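Local coordinates for Crov588 (Cafeteriavirus, PDB 6NYR), which is of unknown function but folds as a circular leucine-rich repeat protein built from a long series of FNIP repeats, at residues Ile178-Leu183 with Thr201-Pro206; Gln154-Asn159 with Asp172-Lys177; Asn195-Ile200 with Phe218-Thr223. All coordinates share one frame; numbering follows the deposited sequence.

Contact 1: residues Ile178-Leu183 with Thr201-Pro206; sequences ITENVL and TENVLP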
loop_
_atom_site.group_PDB
_atom_site.type_symbol
_atom_site.label_atom_id
_atom_site.label_comp_id
_atom_site.label_asym_id
_atom_site.label_seq_id
_atom_site.Cartn_x
_atom_site.Cartn_y
_atom_site.Cartn_z
ATOM N N ILE A 178 3.263 -35.918 -13.360
ATOM C CA ILE A 178 2.529 -35.430 -14.521
ATOM C C ILE A 178 3.201 -35.994 -15.762
ATOM O O ILE A 178 4.371 -35.688 -16.030
ATOM C CB ILE A 178 2.481 -33.892 -14.572
ATOM C CG1 ILE A 178 1.635 -33.371 -13.413
ATOM C CG2 ILE A 178 1.958 -33.416 -15.919
ATOM C CD1 ILE A 178 1.657 -31.871 -13.268
ATOM N N THR A 179 2.467 -36.811 -16.518
ATOM C CA THR A 179 3.041 -37.506 -17.657
ATOM C C THR A 179 2.561 -36.889 -18.977
ATOM O O THR A 179 1.880 -35.857 -19.006
ATOM C CB THR A 179 2.702 -39.003 -17.622
ATOM O OG1 THR A 179 1.285 -39.186 -17.760
ATOM C CG2 THR A 179 3.170 -39.640 -16.325
ATOM N N GLU A 180 2.912 -37.556 -20.076
ATOM C CA GLU A 180 2.676 -37.048 -21.422
ATOM C C GLU A 180 1.188 -36.930 -21.717
ATOM O O GLU A 180 0.391 -37.805 -21.367
ATOM C CB GLU A 180 3.360 -38.002 -22.411
ATOM C CG GLU A 180 3.789 -37.434 -23.741
ATOM C CD GLU A 180 4.851 -38.315 -24.408
ATOM O OE1 GLU A 180 5.457 -39.155 -23.710
ATOM O OE2 GLU A 180 5.074 -38.168 -25.627
ATOM N N ASN A 181 0.820 -35.818 -22.357
ATOM C CA ASN A 181 -0.534 -35.559 -22.836
ATOM C C ASN A 181 -1.547 -35.400 -21.707
ATOM O O ASN A 181 -2.750 -35.600 -21.922
ATOM C CB ASN A 181 -1.005 -36.658 -23.797
ATOM C CG ASN A 181 -0.059 -36.858 -24.964
ATOM O OD1 ASN A 181 0.727 -37.803 -24.975
ATOM N ND2 ASN A 181 -0.124 -35.966 -25.947
ATOM N N VAL A 182 -1.093 -35.053 -20.507
ATOM C CA VAL A 182 -2.003 -34.770 -19.403
ATOM C C VAL A 182 -2.396 -33.300 -19.380
ATOM O O VAL A 182 -3.566 -32.969 -19.178
ATOM C CB VAL A 182 -1.353 -35.190 -18.069
ATOM C CG1 VAL A 182 -2.203 -34.731 -16.892
ATOM C CG2 VAL A 182 -1.137 -36.698 -18.027
ATOM N N LEU A 183 -1.432 -32.415 -19.585
ATOM C CA LEU A 183 -1.679 -30.979 -19.604
ATOM C C LEU A 183 -2.255 -30.572 -20.954
ATOM O O LEU A 183 -1.692 -30.929 -21.995
ATOM C CB LEU A 183 -0.381 -30.228 -19.335
ATOM C CG LEU A 183 0.280 -30.500 -17.982
ATOM C CD1 LEU A 183 1.636 -29.804 -17.915
ATOM C CD2 LEU A 183 -0.606 -30.052 -16.835
ATOM N N THR A 201 9.492 -34.422 -17.652
ATOM C CA THR A 201 10.213 -34.914 -18.813
ATOM C C THR A 201 9.721 -34.210 -20.078
ATOM O O THR A 201 8.874 -33.316 -20.043
ATOM C CB THR A 201 10.052 -36.430 -18.944
ATOM O OG1 THR A 201 8.670 -36.749 -19.143
ATOM C CG2 THR A 201 10.556 -37.135 -17.696
ATOM N N GLU A 202 10.268 -34.633 -21.215
ATOM C CA GLU A 202 9.911 -34.052 -22.501
ATOM C C GLU A 202 8.464 -34.367 -22.855
ATOM O O GLU A 202 7.889 -35.359 -22.402
ATOM C CB GLU A 202 10.842 -34.586 -23.590
ATOM C CG GLU A 202 12.320 -34.389 -23.282
ATOM C CD GLU A 202 13.229 -34.998 -24.335
ATOM O OE1 GLU A 202 12.737 -35.313 -25.441
ATOM O OE2 GLU A 202 14.434 -35.158 -24.050
ATOM N N ASN A 203 7.879 -33.507 -23.684
ATOM C CA ASN A 203 6.520 -33.683 -24.187
ATOM C C ASN A 203 5.488 -33.720 -23.067
ATOM O O ASN A 203 4.388 -34.257 -23.245
ATOM C CB ASN A 203 6.410 -34.955 -25.035
ATOM C CG ASN A 203 7.323 -34.930 -26.244
ATOM O OD1 ASN A 203 7.405 -33.928 -26.954
ATOM N ND2 ASN A 203 8.021 -36.035 -26.482
ATOM N N VAL A 204 5.827 -33.159 -21.912
ATOM C CA VAL A 204 4.891 -33.015 -20.808
ATOM C C VAL A 204 4.325 -31.604 -20.736
ATOM O O VAL A 204 3.125 -31.424 -20.539
ATOM C CB VAL A 204 5.577 -33.411 -19.483
ATOM C CG1 VAL A 204 4.695 -33.070 -18.300
ATOM C CG2 VAL A 204 5.928 -34.896 -19.491
ATOM N N LEU A 205 5.173 -30.597 -20.880
ATOM C CA LEU A 205 4.713 -29.211 -20.902
ATOM C C LEU A 205 4.217 -28.854 -22.298
ATOM O O LEU A 205 4.926 -29.094 -23.281
ATOM C CB LEU A 205 5.831 -28.271 -20.471
ATOM C CG LEU A 205 6.296 -28.457 -19.022
ATOM C CD1 LEU A 205 7.472 -27.548 -18.711
ATOM C CD2 LEU A 205 5.149 -28.225 -18.049
ATOM N N PRO A 206 3.013 -28.298 -22.426
ATOM C CA PRO A 206 2.450 -28.063 -23.759
ATOM C C PRO A 206 3.131 -26.912 -24.483
ATOM O O PRO A 206 3.818 -26.075 -23.894
ATOM C CB PRO A 206 0.975 -27.748 -23.477
ATOM C CG PRO A 206 0.978 -27.175 -22.096
ATOM C CD PRO A 206 2.099 -27.864 -21.349
HETATM O O HOH W 1 7.357 -35.456 -16.861
HETATM O O HOH W 2 1.291 -33.426 -20.184
#

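Contact 2: residues Gln154-Asn159 with Asp172-Lys177; sequences QKIVEN and DCFNQK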
loop_
_atom_site.group_PDB
_atom_site.type_symbol
_atom_site.label_atom_id
_atom_site.label_comp_id
_atom_site.label_asym_id
_atom_site.label_seq_id
_atom_site.Cartn_x
_atom_site.Cartn_y
_atom_site.Cartn_z
ATOM N N GLN A 154 -4.291 -36.005 -5.504
ATOM C CA GLN A 154 -4.742 -37.174 -6.246
ATOM C C GLN A 154 -4.172 -37.130 -7.657
ATOM O O GLN A 154 -3.876 -36.056 -8.193
ATOM C CB GLN A 154 -6.275 -37.247 -6.308
ATOM C CG GLN A 154 -6.942 -37.394 -4.950
ATOM C CD GLN A 154 -6.494 -38.642 -4.215
ATOM O OE1 GLN A 154 -6.276 -39.693 -4.820
ATOM N NE2 GLN A 154 -6.336 -38.527 -2.906
ATOM N N LYS A 155 -4.017 -38.306 -8.258
ATOM C CA LYS A 155 -3.438 -38.379 -9.591
ATOM C C LYS A 155 -4.339 -37.681 -10.606
ATOM O O LYS A 155 -5.567 -37.678 -10.487
ATOM C CB LYS A 155 -3.219 -39.839 -10.000
ATOM C CG LYS A 155 -2.073 -40.539 -9.273
ATOM C CD LYS A 155 -2.226 -42.060 -9.298
ATOM C CE LYS A 155 -1.061 -42.741 -8.588
ATOM N NZ LYS A 155 -1.281 -44.201 -8.400
ATOM N N ILE A 156 -3.706 -37.072 -11.605
ATOM C CA ILE A 156 -4.383 -36.497 -12.766
ATOM C C ILE A 156 -3.844 -37.217 -13.994
ATOM O O ILE A 156 -2.642 -37.142 -14.287
ATOM C CB ILE A 156 -4.176 -34.980 -12.873
ATOM C CG1 ILE A 156 -4.785 -34.276 -11.659
ATOM C CG2 ILE A 156 -4.812 -34.424 -14.139
ATOM C CD1 ILE A 156 -3.803 -33.876 -10.614
ATOM N N VAL A 157 -4.728 -37.913 -14.707
ATOM C CA VAL A 157 -4.329 -38.681 -15.880
ATOM C C VAL A 157 -4.866 -38.043 -17.155
ATOM O O VAL A 157 -5.452 -36.955 -17.123
ATOM C CB VAL A 157 -4.804 -40.143 -15.752
ATOM C CG1 VAL A 157 -4.187 -40.794 -14.519
ATOM C CG2 VAL A 157 -6.330 -40.213 -15.693
ATOM N N GLU A 158 -4.647 -38.713 -18.284
ATOM C CA GLU A 158 -4.971 -38.153 -19.588
ATOM C C GLU A 158 -6.471 -37.920 -19.735
ATOM O O GLU A 158 -7.294 -38.716 -19.280
ATOM C CB GLU A 158 -4.474 -39.112 -20.677
ATOM C CG GLU A 158 -4.166 -38.484 -22.021
ATOM C CD GLU A 158 -3.637 -39.503 -23.025
ATOM O OE1 GLU A 158 -3.523 -40.694 -22.663
ATOM O OE2 GLU A 158 -3.341 -39.115 -24.174
ATOM N N ASN A 159 -6.812 -36.810 -20.385
ATOM C CA ASN A 159 -8.174 -36.459 -20.782
ATOM C C ASN A 159 -9.103 -36.176 -19.603
ATOM O O ASN A 159 -10.328 -36.211 -19.764
ATOM C CB ASN A 159 -8.816 -37.542 -21.669
ATOM C CG ASN A 159 -7.989 -37.865 -22.896
ATOM O OD1 ASN A 159 -7.387 -36.977 -23.507
ATOM N ND2 ASN A 159 -7.963 -39.140 -23.274
ATOM N N ASP A 172 -1.036 -26.821 -1.843
ATOM C CA ASP A 172 0.169 -27.134 -1.081
ATOM C C ASP A 172 0.539 -28.610 -1.168
ATOM O O ASP A 172 1.723 -28.960 -1.233
ATOM C CB ASP A 172 -0.018 -26.738 0.385
ATOM C CG ASP A 172 0.008 -25.243 0.594
ATOM O OD1 ASP A 172 0.548 -24.528 -0.273
ATOM O OD2 ASP A 172 -0.519 -24.785 1.626
ATOM N N CYS A 173 -0.453 -29.492 -1.132
ATOM C CA CYS A 173 -0.190 -30.909 -0.947
ATOM C C CYS A 173 -0.018 -31.660 -2.256
ATOM O O CYS A 173 0.452 -32.802 -2.236
ATOM C CB CYS A 173 -1.318 -31.555 -0.131
ATOM S SG CYS A 173 -1.358 -31.092 1.619
ATOM N N PHE A 174 -0.399 -31.075 -3.385
ATOM C CA PHE A 174 -0.286 -31.800 -4.638
ATOM C C PHE A 174 1.164 -32.194 -4.891
ATOM O O PHE A 174 2.060 -31.341 -4.913
ATOM C CB PHE A 174 -0.794 -30.981 -5.815
ATOM C CG PHE A 174 -0.665 -31.706 -7.124
ATOM C CD1 PHE A 174 -1.549 -32.724 -7.439
ATOM C CD2 PHE A 174 0.348 -31.400 -8.020
ATOM C CE1 PHE A 174 -1.436 -33.416 -8.624
ATOM C CE2 PHE A 174 0.460 -32.086 -9.215
ATOM C CZ PHE A 174 -0.435 -33.097 -9.514
ATOM N N ASN A 175 1.393 -33.491 -5.089
ATOM C CA ASN A 175 2.717 -34.004 -5.413
ATOM C C ASN A 175 2.570 -35.339 -6.136
ATOM O O ASN A 175 2.969 -36.384 -5.611
ATOM C CB ASN A 175 3.565 -34.151 -4.153
ATOM C CG ASN A 175 5.008 -34.518 -4.466
ATOM O OD1 ASN A 175 5.497 -34.298 -5.577
ATOM N ND2 ASN A 175 5.697 -35.085 -3.486
ATOM N N GLN A 176 1.971 -35.318 -7.327
ATOM C CA GLN A 176 1.855 -36.502 -8.161
ATOM C C GLN A 176 2.536 -36.255 -9.500
ATOM O O GLN A 176 2.582 -35.125 -9.993
ATOM C CB GLN A 176 0.390 -36.900 -8.404
ATOM C CG GLN A 176 -0.385 -37.297 -7.163
ATOM C CD GLN A 176 0.118 -38.584 -6.535
ATOM O OE1 GLN A 176 0.579 -39.497 -7.229
ATOM N NE2 GLN A 176 0.025 -38.665 -5.212
ATOM N N LYS A 177 3.045 -37.333 -10.095
ATOM C CA LYS A 177 3.707 -37.239 -11.389
ATOM C C LYS A 177 2.735 -36.717 -12.438
ATOM O O LYS A 177 1.536 -37.015 -12.409
ATOM C CB LYS A 177 4.257 -38.608 -11.791
ATOM C CG LYS A 177 5.043 -38.631 -13.098
ATOM C CD LYS A 177 6.203 -37.647 -13.090
ATOM C CE LYS A 177 6.925 -37.624 -14.437
ATOM N NZ LYS A 177 7.867 -38.766 -14.609
HETATM O O HOH W 3 -0.073 -37.988 -15.204
#

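Contact 3: residues Asn195-Ile200 with Phe218-Thr223; sequences NFNQKI and FNQQIT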
loop_
_atom_site.group_PDB
_atom_site.type_symbol
_atom_site.label_atom_id
_atom_site.label_comp_id
_atom_site.label_asym_id
_atom_site.label_seq_id
_atom_site.Cartn_x
_atom_site.Cartn_y
_atom_site.Cartn_z
ATOM N N ASN A 195 4.434 -28.679 -2.211
ATOM C CA ASN A 195 5.032 -30.003 -2.107
ATOM C C ASN A 195 5.326 -30.664 -3.443
ATOM O O ASN A 195 5.845 -31.786 -3.450
ATOM C CB ASN A 195 4.123 -30.923 -1.280
ATOM C CG ASN A 195 4.094 -30.544 0.182
ATOM O OD1 ASN A 195 4.718 -29.563 0.591
ATOM N ND2 ASN A 195 3.362 -31.308 0.982
ATOM N N PHE A 196 5.000 -30.035 -4.566
ATOM C CA PHE A 196 5.278 -30.673 -5.840
ATOM C C PHE A 196 6.789 -30.776 -6.042
ATOM O O PHE A 196 7.478 -29.756 -6.161
ATOM C CB PHE A 196 4.658 -29.908 -7.002
ATOM C CG PHE A 196 4.973 -30.517 -8.332
ATOM C CD1 PHE A 196 4.245 -31.599 -8.802
ATOM C CD2 PHE A 196 6.015 -30.037 -9.099
ATOM C CE1 PHE A 196 4.541 -32.175 -10.022
ATOM C CE2 PHE A 196 6.319 -30.607 -10.323
ATOM C CZ PHE A 196 5.582 -31.679 -10.785
ATOM N N ASN A 197 7.300 -32.011 -6.096
ATOM C CA ASN A 197 8.723 -32.280 -6.305
ATOM C C ASN A 197 8.811 -33.555 -7.150
ATOM O O ASN A 197 9.286 -34.599 -6.719
ATOM C CB ASN A 197 9.475 -32.417 -4.981
ATOM C CG ASN A 197 10.976 -32.502 -5.176
ATOM O OD1 ASN A 197 11.499 -32.152 -6.237
ATOM N ND2 ASN A 197 11.680 -32.965 -4.151
ATOM N N GLN A 198 8.334 -33.455 -8.385
ATOM C CA GLN A 198 8.222 -34.577 -9.307
ATOM C C GLN A 198 8.969 -34.233 -10.589
ATOM O O GLN A 198 8.975 -33.077 -11.025
ATOM C CB GLN A 198 6.744 -34.867 -9.595
ATOM C CG GLN A 198 6.287 -36.309 -9.400
ATOM C CD GLN A 198 6.886 -36.982 -8.183
ATOM O OE1 GLN A 198 7.643 -37.947 -8.315
ATOM N NE2 GLN A 198 6.565 -36.480 -6.998
ATOM N N LYS A 199 9.616 -35.234 -11.180
ATOM C CA LYS A 199 10.330 -35.017 -12.429
ATOM C C LYS A 199 9.382 -34.518 -13.512
ATOM O O LYS A 199 8.194 -34.857 -13.539
ATOM C CB LYS A 199 11.017 -36.302 -12.892
ATOM C CG LYS A 199 12.314 -36.644 -12.166
ATOM C CD LYS A 199 12.745 -38.078 -12.481
ATOM C CE LYS A 199 14.172 -38.365 -12.029
ATOM N NZ LYS A 199 14.430 -38.030 -10.602
ATOM N N ILE A 200 9.914 -33.673 -14.391
ATOM C CA ILE A 200 9.205 -33.204 -15.576
ATOM C C ILE A 200 10.046 -33.580 -16.785
ATOM O O ILE A 200 11.186 -33.121 -16.922
ATOM C CB ILE A 200 8.939 -31.690 -15.536
ATOM C CG1 ILE A 200 8.045 -31.372 -14.340
ATOM C CG2 ILE A 200 8.305 -31.227 -16.837
ATOM C CD1 ILE A 200 7.609 -29.930 -14.252
ATOM N N PHE A 218 10.073 -28.060 -4.998
ATOM C CA PHE A 218 10.501 -28.539 -6.304
ATOM C C PHE A 218 12.018 -28.461 -6.427
ATOM O O PHE A 218 12.612 -27.390 -6.258
ATOM C CB PHE A 218 9.869 -27.739 -7.435
ATOM C CG PHE A 218 10.314 -28.197 -8.797
ATOM C CD1 PHE A 218 9.740 -29.313 -9.391
ATOM C CD2 PHE A 218 11.323 -27.531 -9.471
ATOM C CE1 PHE A 218 10.153 -29.741 -10.637
ATOM C CE2 PHE A 218 11.740 -27.955 -10.719
ATOM C CZ PHE A 218 11.154 -29.062 -11.300
ATOM N N ASN A 219 12.646 -29.596 -6.733
ATOM C CA ASN A 219 14.095 -29.626 -6.897
ATOM C C ASN A 219 14.515 -30.786 -7.791
ATOM O O ASN A 219 15.270 -31.666 -7.365
ATOM C CB ASN A 219 14.792 -29.727 -5.540
ATOM C CG ASN A 219 16.280 -29.446 -5.632
ATOM O OD1 ASN A 219 16.754 -28.872 -6.612
ATOM N ND2 ASN A 219 17.019 -29.835 -4.606
ATOM N N GLN A 220 14.035 -30.788 -9.032
ATOM C CA GLN A 220 14.412 -31.779 -10.026
ATOM C C GLN A 220 15.117 -31.077 -11.175
ATOM O O GLN A 220 14.845 -29.907 -11.462
ATOM C CB GLN A 220 13.189 -32.530 -10.566
ATOM C CG GLN A 220 12.403 -33.286 -9.518
ATOM C CD GLN A 220 13.183 -34.438 -8.918
ATOM O OE1 GLN A 220 13.902 -35.153 -9.619
ATOM N NE2 GLN A 220 13.047 -34.622 -7.610
ATOM N N GLN A 221 16.022 -31.791 -11.837
ATOM C CA GLN A 221 16.705 -31.194 -12.974
ATOM C C GLN A 221 15.738 -30.882 -14.109
ATOM O O GLN A 221 14.721 -31.552 -14.300
ATOM C CB GLN A 221 17.838 -32.069 -13.504
ATOM C CG GLN A 221 19.005 -32.098 -12.582
ATOM C CD GLN A 221 20.291 -32.497 -13.282
ATOM O OE1 GLN A 221 20.281 -33.053 -14.379
ATOM N NE2 GLN A 221 21.405 -32.041 -12.725
ATOM N N ILE A 222 16.082 -29.850 -14.872
ATOM C CA ILE A 222 15.378 -29.490 -16.096
ATOM C C ILE A 222 16.308 -29.782 -17.267
ATOM O O ILE A 222 17.363 -29.153 -17.401
ATOM C CB ILE A 222 14.937 -28.019 -16.092
ATOM C CG1 ILE A 222 14.133 -27.718 -14.830
ATOM C CG2 ILE A 222 14.109 -27.712 -17.336
ATOM C CD1 ILE A 222 12.837 -28.488 -14.732
ATOM N N THR A 223 15.915 -30.738 -18.103
ATOM C CA THR A 223 16.707 -31.242 -19.212
ATOM C C THR A 223 16.337 -30.504 -20.496
ATOM O O THR A 223 15.362 -29.753 -20.554
ATOM C CB THR A 223 16.456 -32.750 -19.341
ATOM O OG1 THR A 223 17.147 -33.445 -18.286
ATOM C CG2 THR A 223 16.877 -33.320 -20.688
#

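Contact 1: residues Ile178-Leu183 with Thr201-Pro206
The two segments carry equivalent type II beta turns, Thr-179 to Val-182 and Thr-201 to Val-204, brought closest where the CA atoms of Glu-180 and Val-204 lie 4.6 Å apart. No direct hydrogen bond joins them; two waters do. One donates to Ile-178 O and accepts from Thr-201 N. The other donates to Thr-179 O and Val-204 O and accepts from Leu-183 N, so one molecule bridges three backbone groups of the two segments. Val-204 buries the most surface; its side chain crosses that of Ile-178 obliquely, and CG1 of Val-204, anti to the backbone N (chi1 171°), lies 3.6 Å from CG2 of Ile-178. Leu-183 brings its CD1 methyl to 3.4 Å from Val-204 O, and the same methyl meets CD2 of Leu-205 at 3.9 Å and CD of Pro-206 at 4.0 Å. On the outer side Glu-180 runs alongside Asn-203, its CG 3.3 Å from Asn-203 O. Both segments lie in loops, one before and one after strand 189-191; Leu-183 and Leu-205 both reach Leu-190 of that strand, Ile-178 touches Phe-192, and Leu-205 continues to Pro-228.

Contact 2: residues Gln154-Asn159 with Asp172-Lys177
Apolar contact is made by Phe-174 and Ile-156, two buried side chains that lie next to each other and cross obliquely. CG of Phe-174 is anti to the backbone N (chi1 179°), and the outer end of the ring comes close to segment 154-159; Phe-170 adds to the cluster by stacking on this ring and touching Ile-156. Polar groups border the ring more tellingly: Gln-154 O lies at its edge, in plane, 3.6 Å from CE1 of Phe-174, while the backbone N of Gln-176 sits 3.9 Å above the ring plane of Phe-174, over its centre. Van der Waals contact joins the longer chains. Gln-176, bent at chi2 (-67°), lays its CG against the carbonyl carbon C of Gln-154 at 3.8 Å and brings OE1 to 3.5 Å from CG of Lys-155, whose extended chain crosses it obliquely. Water supplies a looser bridge, donating to Ile-156 O at 2.9 Å and only weakly to Lys-177 O. Outside the pair, Asn-153 OD1 accepts from Asn-175 N and, weakly, from Gln-176 NE2. Phenylalanine turned inward and asparagine bonded to the next coil, within the Phe-Asn-Gln sequence recurring along the chain, mark the stacked turns of an FNIP-type leucine-rich repeat solenoid.

Contact 3: residues Asn195-Ile200 with Phe218-Thr223
Gln-220, Phe-218 and Asn-197 bury the most surface here and divide the work between a polar outer row and an apolar inner one. Asn-197 holds its CG anti to the backbone N (chi1 -172°), which carries OD1 across to the second segment, where it accepts two hydrogen bonds. Asn-219 N donates the shorter, at 2.8 Å from Asn-197 OD1; Gln-220 NE2 donates the other at 3.2 Å to the same OD1, nearly straight at 161°. Both donors stand above the carbonyl plane of Asn-197, though the bond from Gln-220 keeps close to its own amide plane. Gln-220, bent at chi2, crosses Asn-197 at about a right angle. Its opposite amide atom is also gripped: Lys-199 NZ donates to Gln-220 OE1 at 3.1 Å, the lysine chain bending at chi4 (53°) to get there. With both amide atoms engaged, the rotation of the Gln-220 head group is fixed. On the buried side, the Phe-218 ring lies alongside that of Phe-196, pointing the same way, with CD1 of Phe-218 3.8 Å from CE2 of Phe-196. Phe-196 O and Gln-198 O approach the Phe-218 ring at its edge, and Gln-220 N sits over one face, offset toward the rim. CD1 of Ile-200 closes in obliquely, 4.4 Å from CE1 of Phe-218. Asn-219 repeats the pattern, its OD1 bonded to Asn-241 N and Gln-242 NE2. Such an asparagine ladder, running from coil to coil beside a row of phenylalanines packed side by side, is a hallmark of leucine-rich repeat solenoids.

In the fold
The three contacts join successive coils on the same side of the chain's centre, 35 to 40 Å from it, with their own centres 12 to 14 Å apart. Contact 2 precedes both others in sequence, whereas the segments of contacts 1 and 3 alternate. Contacts 2 and 3 share the asparagine ladder: Asn-175 OD1 accepts from Asn-197 N and Gln-198 NE2, and a backbone bond links Asp-172 with Asn-195. Contacts 1 and 2 meet where CG1 of Val-182 packs 3.6 Å from Ile-156 O. Between contacts 1 and 3, CG of Leu-205 lies 4.1 Å from CG2 of Ile-200, continuing the apolar interior. All three belong to the coil-to-coil interface of a protein whose function is unknown.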